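Local coordinates for protein phospholipase A1 (Streptomyces albidoflavus, PDB 4HYQ) that hydrolyses glycerophospholipids as a phospholipase A1, releasing the fatty acid from the sn-1 position, at residues Gly3-Leu8 with Thr73-Leu78. Residues are numbered along the deposited sequence; the frame is centred on the assembly and turned at random.
Sequences GGYVAL and TSLVSL
Gly4 O is gripped by two successive backbone amides: Ser74 N at 2.8 Å, on a lone pair in the carbonyl plane, and Leu75 N, more loosely, at 3.2 Å. This forked bond marks a beta bulge, where Ser74 is the extra residue and the pairing slips from Gly4–Thr73 to Tyr5–Leu75. Beyond it the parallel ladder is regular: Val6 N binds Leu75 O, Ser77 N binds Val6 O, and Leu8 N binds Ser77 O. With CG anti to the backbone N (chi1 168°), the Tyr5 ring runs in the strand direction, side by side with Leu75 and leaning toward the neighbouring strand, and its OH meets Ser77 OG tip to tip at 2.7 Å. Leu75 CD2 lies over one ring face, 4.1 Å from the centroid, a CH-pi contact. Strands 4-9 and 73-79 are adjacent in the five-stranded parallel sheet of the SGNH (GDSL) hydrolase fold, order 2-1-3-4-5. Trp39 of helix 35-43 meets the Tyr5 ring edge-to-face. A water bridges Ser77 OG (2.7 Å) and Leu8 O, to which it donates. On the other face, which carries Val6, Leu8, Thr73, Val76 and Leu78, Leu8 CD1 packs on Val76 CG1 at 3.6 Å, while Leu78 CD1 reaches across to Leu8 CB at 3.6 Å. Helix 117-131 covers this end, with Val128 against Leu8 and Tyr125 against Leu78.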
ATOM      1  N   GLY A   3     -11.445  -2.362 -21.919  1.00 25.30           N
ATOM      2  CA  GLY A   3     -10.027  -2.473 -21.657  1.00 21.39           C
ATOM      3  C   GLY A   3      -9.669  -3.313 -20.451  1.00 17.49           C
ATOM      4  O   GLY A   3     -10.489  -3.581 -19.578  1.00 16.79           O
ATOM      5  N   GLY A   4      -8.409  -3.709 -20.403  1.00 16.56           N
ATOM      6  CA  GLY A   4      -7.957  -4.550 -19.322  1.00 14.15           C
ATOM      7  C   GLY A   4      -7.591  -3.783 -18.082  1.00 13.25           C
ATOM      8  O   GLY A   4      -7.222  -2.604 -18.132  1.00 13.12           O
ATOM      9  N   TYR A   5      -7.707  -4.465 -16.952  1.00 11.06           N
ATOM     10  CA  TYR A   5      -7.344  -3.882 -15.666  1.00 10.60           C
ATOM     11  C   TYR A   5      -6.131  -4.660 -15.168  1.00 10.81           C
ATOM     12  O   TYR A   5      -6.158  -5.897 -15.138  1.00 11.25           O
ATOM     13  CB  TYR A   5      -8.508  -4.022 -14.679  1.00 10.45           C
ATOM     14  CG  TYR A   5      -8.159  -3.712 -13.228  1.00  9.44           C
ATOM     15  CD1 TYR A   5      -7.249  -2.702 -12.905  1.00  9.51           C
ATOM     16  CD2 TYR A   5      -8.769  -4.406 -12.189  1.00  9.76           C
ATOM     17  CE1 TYR A   5      -6.950  -2.391 -11.566  1.00 10.26           C
ATOM     18  CE2 TYR A   5      -8.491  -4.097 -10.848  1.00  9.03           C
ATOM     19  CZ  TYR A   5      -7.591  -3.100 -10.551  1.00 10.71           C
ATOM     20  OH  TYR A   5      -7.362  -2.807  -9.231  1.00 10.81           O
ATOM     21  N   VAL A   6      -5.060  -3.947 -14.832  1.00  8.78           N
ATOM     22  CA  VAL A   6      -3.861  -4.593 -14.298  1.00  9.29           C
ATOM     23  C   VAL A   6      -3.644  -4.011 -12.902  1.00  9.71           C
ATOM     24  O   VAL A   6      -3.573  -2.797 -12.731  1.00  9.19           O
ATOM     25  CB  VAL A   6      -2.615  -4.331 -15.188  1.00  8.96           C
ATOM     26  CG1 VAL A   6      -1.372  -4.961 -14.566  1.00 10.32           C
ATOM     27  CG2 VAL A   6      -2.836  -4.942 -16.585  1.00 10.58           C
ATOM     28  N   ALA A   7      -3.570  -4.888 -11.901  1.00  9.03           N
ATOM     29  CA  ALA A   7      -3.365  -4.472 -10.511  1.00  8.07           C
ATOM     30  C   ALA A   7      -1.945  -4.817 -10.062  1.00 10.12           C
ATOM     31  O   ALA A   7      -1.580  -5.987  -9.903  1.00  9.86           O
ATOM     32  CB  ALA A   7      -4.400  -5.155  -9.599  1.00  9.18           C
ATOM     33  N   LEU A   8      -1.158  -3.771  -9.851  1.00  8.43           N
ATOM     34  CA  LEU A   8       0.250  -3.880  -9.466  1.00  9.31           C
ATOM     35  C   LEU A   8       0.489  -3.527  -8.015  1.00  9.40           C
ATOM     36  O   LEU A   8      -0.342  -2.899  -7.361  1.00  9.11           O
ATOM     37  CB  LEU A   8       1.081  -2.874 -10.270  1.00  9.69           C
ATOM     38  CG  LEU A   8       0.915  -2.812 -11.787  1.00  9.27           C
ATOM     39  CD1 LEU A   8       1.621  -1.556 -12.341  1.00  9.59           C
ATOM     40  CD2 LEU A   8       1.516  -4.080 -12.398  1.00  9.58           C
ATOM     41  N   THR A  73      -4.702  -2.023 -22.187  1.00 11.91           N
ATOM     42  CA  THR A  73      -4.944  -1.802 -20.764  1.00 12.10           C
ATOM     43  C   THR A  73      -5.639  -0.450 -20.589  1.00 12.95           C
ATOM     44  O   THR A  73      -5.176   0.556 -21.130  1.00 14.85           O
ATOM     45  CB  THR A  73      -3.625  -1.768 -19.983  1.00 12.77           C
ATOM     46  OG1 THR A  73      -2.898  -2.984 -20.220  1.00 11.75           O
ATOM     47  CG2 THR A  73      -3.900  -1.608 -18.482  1.00 11.64           C
ATOM     48  N   SER A  74      -6.745  -0.425 -19.852  1.00 13.03           N
ATOM     49  CA  SER A  74      -7.457   0.824 -19.626  1.00 14.65           C
ATOM     50  C   SER A  74      -7.377   1.310 -18.177  1.00 13.46           C
ATOM     51  O   SER A  74      -7.655   2.474 -17.903  1.00 13.90           O
ATOM     52  CB  SER A  74      -8.926   0.682 -20.031  1.00 15.29           C
ATOM     53  OG  SER A  74      -9.610  -0.244 -19.203  1.00 18.71           O
ATOM     54  N   LEU A  75      -7.000   0.422 -17.257  1.00 11.78           N
ATOM     55  CA  LEU A  75      -6.913   0.792 -15.847  1.00 10.45           C
ATOM     56  C   LEU A  75      -5.748   0.077 -15.182  1.00 11.29           C
ATOM     57  O   LEU A  75      -5.539  -1.120 -15.408  1.00  9.64           O
ATOM     58  CB  LEU A  75      -8.211   0.420 -15.110  1.00 10.71           C
ATOM     59  CG  LEU A  75      -8.271   0.711 -13.594  1.00 12.45           C
ATOM     60  CD1 LEU A  75      -8.158   2.218 -13.355  1.00 12.93           C
ATOM     61  CD2 LEU A  75      -9.571   0.176 -12.989  1.00 12.56           C
ATOM     62  N   VAL A  76      -4.987   0.825 -14.391  1.00 10.20           N
ATOM     63  CA  VAL A  76      -3.870   0.267 -13.639  1.00 11.16           C
ATOM     64  C   VAL A  76      -3.957   0.812 -12.213  1.00 11.37           C
ATOM     65  O   VAL A  76      -4.170   2.010 -12.015  1.00 11.84           O
ATOM     66  CB  VAL A  76      -2.487   0.690 -14.220  1.00  9.87           C
ATOM     67  CG1 VAL A  76      -1.357   0.182 -13.304  1.00  9.90           C
ATOM     68  CG2 VAL A  76      -2.295   0.124 -15.627  1.00 10.59           C
ATOM     69  N   SER A  77      -3.816  -0.062 -11.218  1.00  9.27           N
ATOM     70  CA  SER A  77      -3.804   0.407  -9.829  1.00  8.95           C
ATOM     71  C   SER A  77      -2.433   0.010  -9.306  1.00  9.39           C
ATOM     72  O   SER A  77      -1.826  -0.952  -9.806  1.00  8.17           O
ATOM     73  CB  SER A  77      -4.912  -0.243  -8.989  1.00  9.11           C
ATOM     74  OG  SER A  77      -4.887  -1.666  -9.044  1.00  9.77           O
ATOM     75  N   LEU A  78      -1.943   0.747  -8.316  1.00  8.14           N
ATOM     76  CA  LEU A  78      -0.623   0.477  -7.771  1.00 10.11           C
ATOM     77  C   LEU A  78      -0.385   0.985  -6.360  1.00  8.96           C
ATOM     78  O   LEU A  78      -0.791   2.098  -6.027  1.00  9.65           O
ATOM     79  CB  LEU A  78       0.445   1.133  -8.666  1.00 10.24           C
ATOM     80  CG  LEU A  78       1.917   1.200  -8.223  1.00  9.55           C
ATOM     81  CD1 LEU A  78       2.543  -0.194  -8.330  1.00  9.01           C
ATOM     82  CD2 LEU A  78       2.695   2.160  -9.125  1.00 11.29           C
TER
HETATM   83  O   HOH W   1      -3.141  -2.676  -7.321  1.00 10.07           O